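PDB 6NE6: G-protein alpha subunit Galpha7 from Naegleria fowleri, which probably binds guanine nucleotides and acts as a GTP-hydrolysing molecular switch that relays receptor signals within a heterotrimeric G protein. Local coordinates for residues S218-K223 and A264-E269; V203-E208 and L247-L252; E74-R79 and I106-K111; Q62-L67 and L116-R121. All coordinates share one frame; numbering follows the deposited sequence. Where two conformers were deposited one is given.

Two pairs of contacts divide between the two halves of a G-protein alpha subunit. Interaction 2 is the buried one of the Ras-like half, a parallel strand pair whose backbone bonds run straight; it joins the two strands of the beta-alpha-beta unit 199-205, 221-235 and 242-248. Interaction 1 touches it through Met222, lies nearer the surface, and sets the connecting helix of that unit against an outlying loop by an aromatic ring and one weak lysine bond. Interactions 3 and 4 belong to the helical domain, their centres about 14 Å apart, and touch through Trp110, Leu116 and Met119. Interaction 4 is largely buried, with alanines, a leucine and an arginine face at its margin; interaction 3 is partly buried, with water and charges.

Interaction 1: residues S218-K223 and A264-E269; sequences STNRMK and ADTFEE. With EDO (1,2-ethanediol), chain D; EDO (1,2-ethanediol), chain H.
Lys223, in the first turn of helix 221-235, stretches across Phe267 and Thr266 of the loop between helices 250-258 and 277-291, on the flank of the Ras-like GTPase fold. Its CB departs with CG anti to the carbonyl carbon (chi1 -69°), and CG rests 3.7 Å from CE1 of Phe267, oblique to the ring. The chain is extended beyond CG and slides past the phenylalanine in the opposite direction. CE comes 3.3 Å from Thr266 O, and NZ makes a weak hydrogen bond to that carbonyl oxygen; Lys223 NZ is 5.6 Å from the centroid of the Phe267 ring, so any cation-pi attraction is slight. Met222 crosses the same ring at about a right angle: its SD lies 3.6 Å from Phe267 CE2, an oblique Met-aromatic contact. Phe283 and Met287 of helix 277-291 also touch this phenylalanine. Asn220, the N-cap residue, meets Thr266 tip to tip. The amide nitrogen ND2 is 3.4 Å from Thr266 CG2, while ND2 and Thr266 OG1 both hydrogen-bond to the Phe209 carbonyl. The other end of the amide caps the helix: OD1 accepts from Lys223 N at 2.9 Å, in the carbonyl plane and on a lone pair, with an N-H...O angle of 160°.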
loop_
_atom_site.group_PDB
_atom_site.type_symbol
_atom_site.label_atom_id
_atom_site.label_comp_id
_atom_site.label_asym_id
_atom_site.label_seq_id
_atom_site.Cartn_x
_atom_site.Cartn_y
_atom_site.Cartn_z
ATOM N N SER A 218 6.862 15.182 -12.710
ATOM C CA SER A 218 7.870 14.231 -13.169
ATOM C C SER A 218 8.682 13.619 -12.036
ATOM O O SER A 218 9.534 12.766 -12.299
ATOM C CB SER A 218 8.818 14.903 -14.175
ATOM O OG SER A 218 8.156 15.156 -15.409
ATOM N N THR A 219 8.436 14.015 -10.789
ATOM C CA THR A 219 9.229 13.508 -9.670
ATOM C C THR A 219 9.049 12.002 -9.525
ATOM O O THR A 219 7.926 11.493 -9.546
ATOM C CB THR A 219 8.826 14.211 -8.374
ATOM O OG1 THR A 219 8.973 15.631 -8.525
ATOM C CG2 THR A 219 9.701 13.742 -7.205
ATOM N N ASN A 220 10.165 11.287 -9.406
ATOM C CA ASN A 220 10.134 9.846 -9.215
ATOM C C ASN A 220 9.771 9.508 -7.774
ATOM O O ASN A 220 10.283 10.125 -6.837
ATOM C CB ASN A 220 11.496 9.255 -9.571
ATOM C CG ASN A 220 11.574 7.774 -9.296
ATOM O OD1 ASN A 220 11.997 7.354 -8.219
ATOM N ND2 ASN A 220 11.167 6.969 -10.273
ATOM N N ARG A 221 8.908 8.493 -7.597
ATOM C CA ARG A 221 8.414 8.166 -6.257
ATOM C C ARG A 221 9.537 7.710 -5.330
ATOM O O ARG A 221 9.561 8.078 -4.150
ATOM C CB ARG A 221 7.344 7.077 -6.323
ATOM C CG ARG A 221 5.995 7.563 -6.830
ATOM C CD ARG A 221 4.886 6.563 -6.491
ATOM N NE ARG A 221 3.603 7.000 -7.059
ATOM C CZ ARG A 221 2.434 6.437 -6.774
ATOM N NH1 ARG A 221 2.381 5.419 -5.920
ATOM N NH2 ARG A 221 1.320 6.900 -7.332
ATOM N N MET A 222 10.438 6.855 -5.823
ATOM C CA MET A 222 11.490 6.356 -4.948
ATOM C C MET A 222 12.493 7.447 -4.606
ATOM O O MET A 222 12.980 7.511 -3.468
ATOM C CB MET A 222 12.188 5.152 -5.585
ATOM C CG MET A 222 13.207 4.517 -4.648
ATOM S SD MET A 222 13.815 2.922 -5.225
ATOM C CE MET A 222 12.447 1.864 -4.757
ATOM N N LYS A 223 12.816 8.321 -5.567
ATOM C CA LYS A 223 13.696 9.444 -5.250
ATOM C C LYS A 223 13.075 10.336 -4.192
ATOM O O LYS A 223 13.773 10.819 -3.289
ATOM C CB LYS A 223 14.025 10.246 -6.505
ATOM C CG LYS A 223 14.914 9.456 -7.449
ATOM C CD LYS A 223 15.321 10.258 -8.661
ATOM C CE LYS A 223 16.225 9.415 -9.540
ATOM N NZ LYS A 223 16.601 10.146 -10.776
ATOM N N ALA A 264 18.124 0.863 -13.608
ATOM C CA ALA A 264 19.057 1.868 -14.110
ATOM C C ALA A 264 18.374 2.976 -14.902
ATOM O O ALA A 264 18.983 4.035 -15.107
ATOM C CB ALA A 264 20.129 1.209 -14.979
ATOM N N ASP A 265 17.141 2.755 -15.370
ATOM C CA ASP A 265 16.399 3.816 -16.036
ATOM C C ASP A 265 15.928 4.887 -15.064
ATOM O O ASP A 265 15.580 5.989 -15.503
ATOM C CB ASP A 265 15.207 3.236 -16.803
ATOM C CG ASP A 265 15.612 2.637 -18.139
ATOM O OD1 ASP A 265 16.668 3.035 -18.675
ATOM O OD2 ASP A 265 14.879 1.774 -18.663
ATOM N N THR A 266 15.888 4.583 -13.766
ATOM C CA THR A 266 15.673 5.563 -12.708
ATOM C C THR A 266 16.962 5.981 -12.016
ATOM O O THR A 266 17.156 7.167 -11.746
ATOM C CB THR A 266 14.727 5.010 -11.640
ATOM O OG1 THR A 266 13.505 4.587 -12.254
ATOM C CG2 THR A 266 14.441 6.089 -10.583
ATOM N N PHE A 267 17.825 5.025 -11.680
ATOM C CA PHE A 267 19.048 5.292 -10.922
ATOM C C PHE A 267 20.255 4.935 -11.783
ATOM O O PHE A 267 20.677 3.773 -11.831
ATOM C CB PHE A 267 19.046 4.519 -9.608
ATOM C CG PHE A 267 17.961 4.953 -8.661
ATOM C CD1 PHE A 267 18.128 6.080 -7.874
ATOM C CD2 PHE A 267 16.773 4.245 -8.570
ATOM C CE1 PHE A 267 17.137 6.490 -7.016
ATOM C CE2 PHE A 267 15.781 4.653 -7.709
ATOM C CZ PHE A 267 15.963 5.783 -6.936
ATOM N N GLU A 268 20.828 5.947 -12.436
ATOM C CA GLU A 268 21.948 5.720 -13.340
ATOM C C GLU A 268 23.168 5.151 -12.631
ATOM O O GLU A 268 24.036 4.577 -13.293
ATOM C CB GLU A 268 22.324 7.024 -14.041
ATOM C CG GLU A 268 21.252 7.550 -14.981
ATOM C CD GLU A 268 21.760 8.692 -15.844
ATOM O OE1 GLU A 268 22.965 9.011 -15.756
ATOM O OE2 GLU A 268 20.959 9.267 -16.613
ATOM N N GLU A 269 23.263 5.305 -11.308
ATOM C CA GLU A 269 24.377 4.740 -10.562
ATOM C C GLU A 269 24.267 3.230 -10.369
ATOM O O GLU A 269 25.255 2.605 -9.969
ATOM C CB GLU A 269 24.498 5.423 -9.195
HETATM C C1 EDO D . -1.787 4.775 -6.271
HETATM O O1 EDO D . -0.718 5.502 -5.650
HETATM C C2 EDO D . -2.256 5.529 -7.509
HETATM O O2 EDO D . -1.166 5.618 -8.435
HETATM C C1 EDO H . 3.498 15.807 -16.861
HETATM O O1 EDO H . 4.053 16.284 -18.093
HETATM C C2 EDO H . 4.627 15.340 -15.952
HETATM O O2 EDO H . 5.560 16.411 -15.766
#

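Interaction 2: residues V203-E208 and L247-L252; sequences VCSLSE and LNKHDL
Cys204 and Ser205 pair in parallel with Leu247 and Asn248 in the central sheet of the Ras-like fold. The tight part is backbone: Asn248 N reaches Cys204 O at 2.7 Å with an N-H...O angle of 172°, and Leu206 N returns a bond to Asn248 O at 2.8 Å and 165°. On the Cys204 and Leu247 face, Cys204 CB meets Leu247 CD2 at 3.9 Å; beyond the strand end, Leu206 CD2 lies 4.0 Å from His250 CD2, the two side chains side by side and pointing the same way. The Lys249 side is more polar and holds water. There the extended lysine passes with CD 3.4 Å from both Ser205 OG and Ser207 OG, and a water links Lys249 NZ, its donor at 2.8 Å, to Ser205 OG. NZ also forms a salt bridge with Asp129, and Asn248 ND2 donates to Ser20 O within the probable P-loop. The Asn-Lys-His-Asp run matches the guanine-recognition NKxD motif of GTPases. Helix 221-235 connects the two strands in a beta-alpha-beta unit; strand 297-302 lies next to strand 242-248, and helix 277-291 packs on Cys204, Leu206 and Leu247.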
loop_
_atom_site.group_PDB
_atom_site.type_symbol
_atom_site.label_atom_id
_atom_site.label_comp_id
_atom_site.label_asym_id
_atom_site.label_seq_id
_atom_site.Cartn_x
_atom_site.Cartn_y
_atom_site.Cartn_z
ATOM N N VAL A 203 7.812 2.451 6.597
ATOM C CA VAL A 203 7.482 1.571 5.474
ATOM C C VAL A 203 7.680 2.327 4.169
ATOM O O VAL A 203 7.094 3.405 3.974
ATOM C CB VAL A 203 6.039 1.059 5.571
ATOM C CG1 VAL A 203 5.757 0.064 4.439
ATOM C CG2 VAL A 203 5.775 0.436 6.942
ATOM N N CYS A 204 8.480 1.747 3.265
ATOM C CA CYS A 204 8.736 2.315 1.948
ATOM C C CYS A 204 8.473 1.253 0.905
ATOM O O CYS A 204 8.766 0.076 1.127
ATOM C CB CYS A 204 10.177 2.804 1.794
ATOM S SG CYS A 204 10.553 4.242 2.825
ATOM N N SER A 205 7.932 1.673 -0.237
ATOM C CA SER A 205 7.673 0.729 -1.317
ATOM C C SER A 205 8.946 0.443 -2.109
ATOM O O SER A 205 9.598 1.365 -2.606
ATOM C CB SER A 205 6.590 1.278 -2.246
ATOM O OG SER A 205 6.494 0.468 -3.412
ATOM N N LEU A 206 9.283 -0.846 -2.242
ATOM C CA LEU A 206 10.359 -1.247 -3.145
ATOM C C LEU A 206 9.925 -1.142 -4.602
ATOM O O LEU A 206 10.757 -0.947 -5.491
ATOM C CB LEU A 206 10.773 -2.679 -2.823
ATOM C CG LEU A 206 12.156 -3.220 -3.163
ATOM C CD1 LEU A 206 13.242 -2.321 -2.600
ATOM C CD2 LEU A 206 12.266 -4.632 -2.595
ATOM N N SER A 207 8.637 -1.287 -4.869
ATOM C CA SER A 207 8.186 -1.416 -6.248
ATOM C C SER A 207 7.993 -0.074 -6.939
ATOM O O SER A 207 7.764 -0.071 -8.156
ATOM C CB SER A 207 6.882 -2.210 -6.305
ATOM O OG SER A 207 5.876 -1.562 -5.543
ATOM N N GLU A 208 8.087 1.047 -6.207
ATOM C CA GLU A 208 7.780 2.366 -6.769
ATOM C C GLU A 208 8.959 2.974 -7.530
ATOM O O GLU A 208 8.879 4.150 -7.908
ATOM C CB GLU A 208 7.331 3.336 -5.666
ATOM C CG GLU A 208 8.434 3.746 -4.703
ATOM C CD GLU A 208 7.962 4.667 -3.593
ATOM O OE1 GLU A 208 6.746 4.945 -3.502
ATOM O OE2 GLU A 208 8.830 5.121 -2.816
ATOM N N LEU A 247 11.150 -2.398 3.668
ATOM C CA LEU A 247 11.055 -2.185 2.224
ATOM C C LEU A 247 10.004 -3.169 1.732
ATOM O O LEU A 247 10.265 -4.370 1.625
ATOM C CB LEU A 247 12.419 -2.361 1.554
ATOM C CG LEU A 247 13.443 -1.305 2.011
ATOM C CD1 LEU A 247 14.868 -1.596 1.503
ATOM C CD2 LEU A 247 13.014 0.088 1.591
ATOM N N ASN A 248 8.804 -2.652 1.469
ATOM C CA ASN A 248 7.594 -3.420 1.259
ATOM C C ASN A 248 7.351 -3.629 -0.236
ATOM O O ASN A 248 8.054 -3.083 -1.095
ATOM C CB ASN A 248 6.419 -2.691 1.932
ATOM C CG ASN A 248 5.134 -3.492 1.930
ATOM O OD1 ASN A 248 5.140 -4.722 2.000
ATOM N ND2 ASN A 248 4.015 -2.786 1.846
ATOM N N LYS A 249 6.355 -4.457 -0.537
ATOM C CA LYS A 249 5.994 -4.818 -1.912
ATOM C C LYS A 249 7.145 -5.524 -2.625
ATOM O O LYS A 249 7.317 -5.383 -3.839
ATOM C CB LYS A 249 5.508 -3.598 -2.706
ATOM C CG LYS A 249 4.432 -2.787 -1.978
ATOM C CD LYS A 249 3.871 -1.681 -2.858
ATOM C CE LYS A 249 2.827 -0.861 -2.109
ATOM N NZ LYS A 249 2.189 0.150 -3.024
ATOM N N HIS A 250 7.912 -6.312 -1.865
ATOM C CA HIS A 250 9.090 -6.990 -2.405
ATOM C C HIS A 250 8.733 -7.871 -3.601
ATOM O O HIS A 250 9.407 -7.836 -4.634
ATOM C CB HIS A 250 9.755 -7.820 -1.299
ATOM C CG HIS A 250 10.834 -8.732 -1.790
ATOM N ND1 HIS A 250 10.573 -9.976 -2.314
ATOM C CD2 HIS A 250 12.183 -8.595 -1.798
ATOM C CE1 HIS A 250 11.708 -10.555 -2.663
ATOM N NE2 HIS A 250 12.702 -9.744 -2.348
ATOM N N ASP A 251 7.676 -8.674 -3.487
ATOM C CA ASP A 251 7.356 -9.591 -4.580
ATOM C C ASP A 251 6.892 -8.843 -5.838
ATOM O O ASP A 251 7.178 -9.287 -6.960
ATOM C CB ASP A 251 6.316 -10.615 -4.105
ATOM C CG ASP A 251 6.900 -11.645 -3.113
ATOM O OD1 ASP A 251 8.134 -11.671 -2.891
ATOM O OD2 ASP A 251 6.115 -12.432 -2.538
ATOM N N LEU A 252 6.207 -7.700 -5.680
ATOM C CA LEU A 252 5.848 -6.881 -6.839
ATOM C C LEU A 252 7.089 -6.286 -7.494
ATOM O O LEU A 252 7.201 -6.261 -8.730
ATOM C CB LEU A 252 4.882 -5.770 -6.422
ATOM C CG LEU A 252 4.412 -4.822 -7.520
ATOM C CD1 LEU A 252 3.803 -5.603 -8.663
ATOM C CD2 LEU A 252 3.413 -3.797 -6.957
HETATM O O HOH W 1 4.318 1.340 -4.483
#

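Interaction 3: residues E74-R79 and I106-K111; sequences EENRQR and IAELWK. With EDO (1,2-ethanediol), chain E.
Helices 74-89 and 100-109 of the all-helical domain meet where Asn76 and Arg79 pack against Glu108 and Leu109. The apolar evidence is at Leu109: CD2 sits 3.9 Å from Asn76 CB, and CG lies 4.1 Å from Arg79 CG as the leucine and arginine slide past each other in opposite directions. Arg79 then bends at chi3 (-83°), which turns NE off the line of the chain. Glu108 lies over one face of the guanidinium, its CG 3.4 Å from NH1. The aliphatic stem does the touching, since Glu108 OE2 stays 5.0 Å from Arg79 NH1; guanidinium and carboxylate planes are 60° apart. NH1 and NH2 grip Glu75 OE2 of the same helix end-on, and NH1 also donates to Asn76 OD1 at 2.9 Å, nearly along the C=O axis, while NE forms a salt bridge across to Asp105 of helix 100-109. The bonds in its plane probably fix the group's rotation. One water bridges the helices, accepting from Asn76 ND2 at 3.0 Å and donating to Glu108 O and Glu108 OE2. Leu109 also packs on Met57 and Ile61 of helix 39-66, an arrangement in keeping with the helical domain of G-protein alpha subunits, where shorter helices surround one long central helix.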
loop_
_atom_site.group_PDB
_atom_site.type_symbol
_atom_site.label_atom_id
_atom_site.label_comp_id
_atom_site.label_asym_id
_atom_site.label_seq_id
_atom_site.Cartn_x
_atom_site.Cartn_y
_atom_site.Cartn_z
ATOM N N GLU A 74 -16.311 1.103 -32.132
ATOM C CA GLU A 74 -17.175 2.189 -31.681
ATOM C C GLU A 74 -17.922 1.793 -30.417
ATOM O O GLU A 74 -18.147 2.626 -29.534
ATOM C CB GLU A 74 -18.164 2.585 -32.778
ATOM C CG GLU A 74 -19.099 3.713 -32.357
ATOM C CD GLU A 74 -18.382 5.050 -32.160
ATOM O OE1 GLU A 74 -17.210 5.183 -32.582
ATOM O OE2 GLU A 74 -18.997 5.974 -31.583
ATOM N N GLU A 75 -18.314 0.521 -30.310
ATOM C CA GLU A 75 -18.983 0.060 -29.098
ATOM C C GLU A 75 -18.113 0.268 -27.860
ATOM O O GLU A 75 -18.585 0.780 -26.837
ATOM C CB GLU A 75 -19.371 -1.411 -29.247
ATOM C CG GLU A 75 -20.008 -1.989 -28.013
ATOM C CD GLU A 75 -20.174 -3.501 -28.093
ATOM O OE1 GLU A 75 -20.435 -4.028 -29.196
ATOM O OE2 GLU A 75 -20.033 -4.165 -27.043
ATOM N N ASN A 76 -16.838 -0.139 -27.918
ATOM C CA ASN A 76 -15.966 0.067 -26.760
ATOM C C ASN A 76 -15.606 1.537 -26.565
ATOM O O ASN A 76 -15.346 1.965 -25.431
ATOM C CB ASN A 76 -14.695 -0.775 -26.887
ATOM C CG ASN A 76 -14.892 -2.187 -26.402
ATOM O OD1 ASN A 76 -15.973 -2.543 -25.932
ATOM N ND2 ASN A 76 -13.856 -3.006 -26.520
ATOM N N ARG A 77 -15.585 2.323 -27.645
ATOM C CA ARG A 77 -15.336 3.748 -27.483
ATOM C C ARG A 77 -16.479 4.410 -26.723
ATOM O O ARG A 77 -16.248 5.244 -25.842
ATOM C CB ARG A 77 -15.147 4.423 -28.840
ATOM C CG ARG A 77 -14.460 5.785 -28.720
ATOM C CD ARG A 77 -14.591 6.616 -29.984
ATOM N NE ARG A 77 -15.991 6.827 -30.335
ATOM C CZ ARG A 77 -16.782 7.724 -29.752
ATOM N NH1 ARG A 77 -16.309 8.499 -28.786
ATOM N NH2 ARG A 77 -18.047 7.844 -30.136
ATOM N N GLN A 78 -17.716 4.045 -27.051
ATOM C CA GLN A 78 -18.858 4.636 -26.360
ATOM C C GLN A 78 -18.928 4.143 -24.926
ATOM O O GLN A 78 -19.295 4.892 -24.015
ATOM C CB GLN A 78 -20.145 4.315 -27.120
ATOM C CG GLN A 78 -20.235 5.027 -28.461
ATOM C CD GLN A 78 -21.354 4.499 -29.345
ATOM O OE1 GLN A 78 -21.906 3.425 -29.100
ATOM N NE2 GLN A 78 -21.686 5.254 -30.386
ATOM N N ARG A 79 -18.551 2.886 -24.714
ATOM C CA ARG A 79 -18.464 2.332 -23.371
ATOM C C ARG A 79 -17.427 3.083 -22.541
ATOM O O ARG A 79 -17.667 3.418 -21.372
ATOM C CB ARG A 79 -18.133 0.844 -23.506
ATOM C CG ARG A 79 -18.150 0.016 -22.264
ATOM C CD ARG A 79 -18.045 -1.464 -22.657
ATOM N NE ARG A 79 -19.349 -2.023 -23.018
ATOM C CZ ARG A 79 -19.613 -2.701 -24.131
ATOM N NH1 ARG A 79 -18.659 -2.950 -25.030
ATOM N NH2 ARG A 79 -20.853 -3.148 -24.344
ATOM N N ILE A 106 -17.315 -2.539 -17.571
ATOM C CA ILE A 106 -15.907 -2.486 -17.194
ATOM C C ILE A 106 -15.211 -3.787 -17.568
ATOM O O ILE A 106 -14.083 -3.775 -18.071
ATOM C CB ILE A 106 -15.767 -2.160 -15.698
ATOM C CG1 ILE A 106 -16.263 -0.731 -15.430
ATOM C CG2 ILE A 106 -14.309 -2.342 -15.244
ATOM C CD1 ILE A 106 -16.432 -0.388 -13.944
ATOM N N ALA A 107 -15.872 -4.930 -17.335
ATOM C CA ALA A 107 -15.285 -6.215 -17.718
ATOM C C ALA A 107 -15.066 -6.304 -19.223
ATOM O O ALA A 107 -14.061 -6.866 -19.682
ATOM C CB ALA A 107 -16.170 -7.365 -17.244
ATOM N N GLU A 108 -15.999 -5.767 -20.012
ATOM C CA GLU A 108 -15.795 -5.777 -21.453
ATOM C C GLU A 108 -14.623 -4.877 -21.841
ATOM O O GLU A 108 -13.789 -5.256 -22.677
ATOM C CB GLU A 108 -17.091 -5.370 -22.165
ATOM C CG GLU A 108 -17.123 -5.656 -23.653
ATOM C CD GLU A 108 -17.001 -7.141 -24.010
ATOM O OE1 GLU A 108 -17.540 -8.020 -23.281
ATOM O OE2 GLU A 108 -16.357 -7.434 -25.032
ATOM N N LEU A 109 -14.525 -3.687 -21.238
ATOM C CA LEU A 109 -13.396 -2.807 -21.547
ATOM C C LEU A 109 -12.063 -3.392 -21.096
ATOM O O LEU A 109 -11.018 -3.071 -21.673
ATOM C CB LEU A 109 -13.589 -1.435 -20.902
ATOM C CG LEU A 109 -14.140 -0.294 -21.747
ATOM C CD1 LEU A 109 -13.869 1.024 -21.024
ATOM C CD2 LEU A 109 -13.540 -0.265 -23.146
ATOM N N TRP A 110 -12.064 -4.222 -20.053
ATOM C CA TRP A 110 -10.818 -4.851 -19.627
ATOM C C TRP A 110 -10.257 -5.806 -20.682
ATOM O O TRP A 110 -9.085 -6.193 -20.584
ATOM C CB TRP A 110 -11.086 -5.551 -18.289
ATOM C CG TRP A 110 -9.955 -6.279 -17.591
ATOM C CD1 TRP A 110 -10.016 -7.539 -17.083
ATOM C CD2 TRP A 110 -8.641 -5.781 -17.269
ATOM N NE1 TRP A 110 -8.824 -7.874 -16.484
ATOM C CE2 TRP A 110 -7.964 -6.814 -16.583
ATOM C CE3 TRP A 110 -7.971 -4.574 -17.499
ATOM C CZ2 TRP A 110 -6.647 -6.678 -16.119
ATOM C CZ3 TRP A 110 -6.655 -4.440 -17.044
ATOM C CH2 TRP A 110 -6.014 -5.493 -16.362
ATOM N N LYS A 111 -11.051 -6.160 -21.708
ATOM C CA LYS A 111 -10.589 -6.956 -22.846
ATOM C C LYS A 111 -10.084 -6.111 -24.013
ATOM O O LYS A 111 -9.528 -6.672 -24.966
ATOM C CB LYS A 111 -11.724 -7.859 -23.357
ATOM C CG LYS A 111 -12.382 -8.723 -22.285
ATOM C CD LYS A 111 -13.589 -9.453 -22.884
ATOM C CE LYS A 111 -14.626 -9.818 -21.818
ATOM N NZ LYS A 111 -15.929 -10.261 -22.439
HETATM C C1 EDO E . -13.644 3.844 -32.833
HETATM O O1 EDO E . -14.840 4.310 -33.471
HETATM C C2 EDO E . -13.212 2.533 -33.479
HETATM O O2 EDO E . -12.932 2.749 -34.865
HETATM O O HOH W 2 -14.090 -5.776 -25.302
#

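Interaction 4: residues Q62-L67 and L116-R121; sequences QATKSL and LQAMAR. With EDO (1,2-ethanediol), chain J.
Leu67 CD2 lies over one face of the Arg121 guanidinium, 3.3 Å above its plane and offset toward the rim, where the long helix 39-66 of the helical domain meets helix 113-120. The closest atom is NH1, 3.4 Å from CD2, with CZ nearly as near, while NE and NH2 are both more distant from that methyl. The two side chains cross obliquely. Arginine bends at chi3 (68°), turning NE, which forms a salt bridge with Glu124; the methyl CD2 packs on the weakly hydrated face of the delocalised group. Leucine CG stands anti to the carbonyl carbon (chi1 -65°), and the branch beyond it forks between two neighbours: CD2 goes to the arginine, whereas CD1 goes to Ala118, 3.9 Å from its CA. Within these two segments the backbones are nearest at Ala63 and Ala118, with 5.9 Å between their CA atoms. Thr64 adds a methyl at the margin, and its hydroxyl hydrogen-bonds back to Ile61 O within its own helix. Phe125 touches Ala63, and Leu60 touches Ala118, extending this apolar seam beyond the two segments. Between the two alanines, the CB of Ala63 faces the CB of Ala118 at 3.7 Å.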
loop_
_atom_site.group_PDB
_atom_site.type_symbol
_atom_site.label_atom_id
_atom_site.label_comp_id
_atom_site.label_asym_id
_atom_site.label_seq_id
_atom_site.Cartn_x
_atom_site.Cartn_y
_atom_site.Cartn_z
ATOM N N GLN A 62 -7.979 7.223 -19.931
ATOM C CA GLN A 62 -7.191 8.433 -20.171
ATOM C C GLN A 62 -5.812 8.082 -20.717
ATOM O O GLN A 62 -5.275 8.789 -21.581
ATOM C CB GLN A 62 -7.050 9.252 -18.885
ATOM C CG GLN A 62 -8.360 9.697 -18.271
ATOM C CD GLN A 62 -9.340 10.184 -19.306
ATOM O OE1 GLN A 62 -9.046 11.085 -20.096
ATOM N NE2 GLN A 62 -10.517 9.579 -19.319
ATOM N N ALA A 63 -5.233 6.989 -20.219
ATOM C CA ALA A 63 -3.913 6.560 -20.674
ATOM C C ALA A 63 -3.923 6.212 -22.160
ATOM O O ALA A 63 -2.955 6.501 -22.871
ATOM C CB ALA A 63 -3.443 5.366 -19.844
ATOM N N THR A 64 -4.996 5.573 -22.653
ATOM C CA THR A 64 -5.036 5.268 -24.086
ATOM C C THR A 64 -5.049 6.549 -24.904
ATOM O O THR A 64 -4.497 6.594 -26.011
ATOM C CB THR A 64 -6.258 4.419 -24.481
ATOM O OG1 THR A 64 -7.466 5.204 -24.391
ATOM C CG2 THR A 64 -6.372 3.137 -23.664
ATOM N N LYS A 65 -5.666 7.600 -24.369
ATOM C CA LYS A 65 -5.659 8.883 -25.059
ATOM C C LYS A 65 -4.267 9.506 -25.049
ATOM O O LYS A 65 -3.804 10.011 -26.078
ATOM C CB LYS A 65 -6.693 9.809 -24.424
ATOM C CG LYS A 65 -8.112 9.334 -24.666
ATOM C CD LYS A 65 -9.114 10.199 -23.930
ATOM C CE LYS A 65 -10.528 9.856 -24.348
ATOM N NZ LYS A 65 -11.537 10.736 -23.686
ATOM N N SER A 66 -3.570 9.457 -23.909
ATOM C CA SER A 66 -2.209 9.986 -23.827
ATOM C C SER A 66 -1.262 9.226 -24.742
ATOM O O SER A 66 -0.352 9.811 -25.339
ATOM C CB SER A 66 -1.693 9.908 -22.387
ATOM O OG SER A 66 -2.508 10.633 -21.491
ATOM N N LEU A 67 -1.441 7.908 -24.837
ATOM C CA LEU A 67 -0.599 7.061 -25.673
ATOM C C LEU A 67 -1.004 7.083 -27.141
ATOM O O LEU A 67 -0.330 6.446 -27.963
ATOM C CB LEU A 67 -0.630 5.619 -25.153
ATOM C CG LEU A 67 -0.040 5.373 -23.766
ATOM C CD1 LEU A 67 -0.329 3.938 -23.328
ATOM C CD2 LEU A 67 1.454 5.660 -23.773
ATOM N N LEU A 116 -5.392 -2.698 -22.550
ATOM C CA LEU A 116 -4.353 -3.608 -22.078
ATOM C C LEU A 116 -2.955 -3.100 -22.429
ATOM O O LEU A 116 -1.997 -3.361 -21.692
ATOM C CB LEU A 116 -4.596 -5.021 -22.635
ATOM C CG LEU A 116 -5.814 -5.733 -22.016
ATOM C CD1 LEU A 116 -6.099 -7.106 -22.640
ATOM C CD2 LEU A 116 -5.673 -5.852 -20.491
ATOM N N GLN A 117 -2.819 -2.371 -23.536
ATOM C CA GLN A 117 -1.534 -1.741 -23.850
ATOM C C GLN A 117 -1.198 -0.674 -22.817
ATOM O O GLN A 117 -0.040 -0.533 -22.397
ATOM C CB GLN A 117 -1.579 -1.134 -25.256
ATOM C CG GLN A 117 -1.503 -2.153 -26.418
ATOM C CD GLN A 117 -0.107 -2.744 -26.607
ATOM O OE1 GLN A 117 0.898 -2.160 -26.176
ATOM N NE2 GLN A 117 -0.039 -3.906 -27.243
ATOM N N ALA A 118 -2.199 0.100 -22.411
ATOM C CA ALA A 118 -1.982 1.078 -21.350
ATOM C C ALA A 118 -1.617 0.380 -20.052
ATOM O O ALA A 118 -0.723 0.829 -19.320
ATOM C CB ALA A 118 -3.232 1.944 -21.172
ATOM N N MET A 119 -2.295 -0.733 -19.751
ATOM C CA MET A 119 -2.007 -1.475 -18.526
ATOM C C MET A 119 -0.588 -2.037 -18.523
ATOM O O MET A 119 0.046 -2.117 -17.458
ATOM C CB MET A 119 -3.031 -2.601 -18.338
ATOM C CG MET A 119 -2.948 -3.283 -16.987
ATOM S SD MET A 119 -3.337 -2.098 -15.674
ATOM C CE MET A 119 -3.333 -3.132 -14.247
ATOM N N ALA A 120 -0.064 -2.427 -19.694
ATOM C CA ALA A 120 1.317 -2.890 -19.758
ATOM C C ALA A 120 2.299 -1.785 -19.387
ATOM O O ALA A 120 3.431 -2.068 -18.969
ATOM C CB ALA A 120 1.629 -3.423 -21.162
ATOM N N ARG A 121 1.889 -0.535 -19.529
ATOM C CA ARG A 121 2.697 0.614 -19.146
ATOM C C ARG A 121 2.187 1.252 -17.854
ATOM O O ARG A 121 2.335 2.455 -17.648
ATOM C CB ARG A 121 2.723 1.621 -20.290
ATOM C CG ARG A 121 3.494 1.074 -21.494
ATOM C CD ARG A 121 3.449 2.005 -22.691
ATOM N NE ARG A 121 4.200 3.227 -22.440
ATOM C CZ ARG A 121 4.537 4.104 -23.382
ATOM N NH1 ARG A 121 4.190 3.890 -24.652
ATOM N NH2 ARG A 121 5.221 5.192 -23.050
HETATM C C1 EDO J . -13.245 7.684 -24.343
HETATM O O1 EDO J . -13.713 9.038 -24.409
HETATM C C2 EDO J . -13.072 7.140 -25.755
HETATM O O2 EDO J . -12.507 8.150 -26.599
#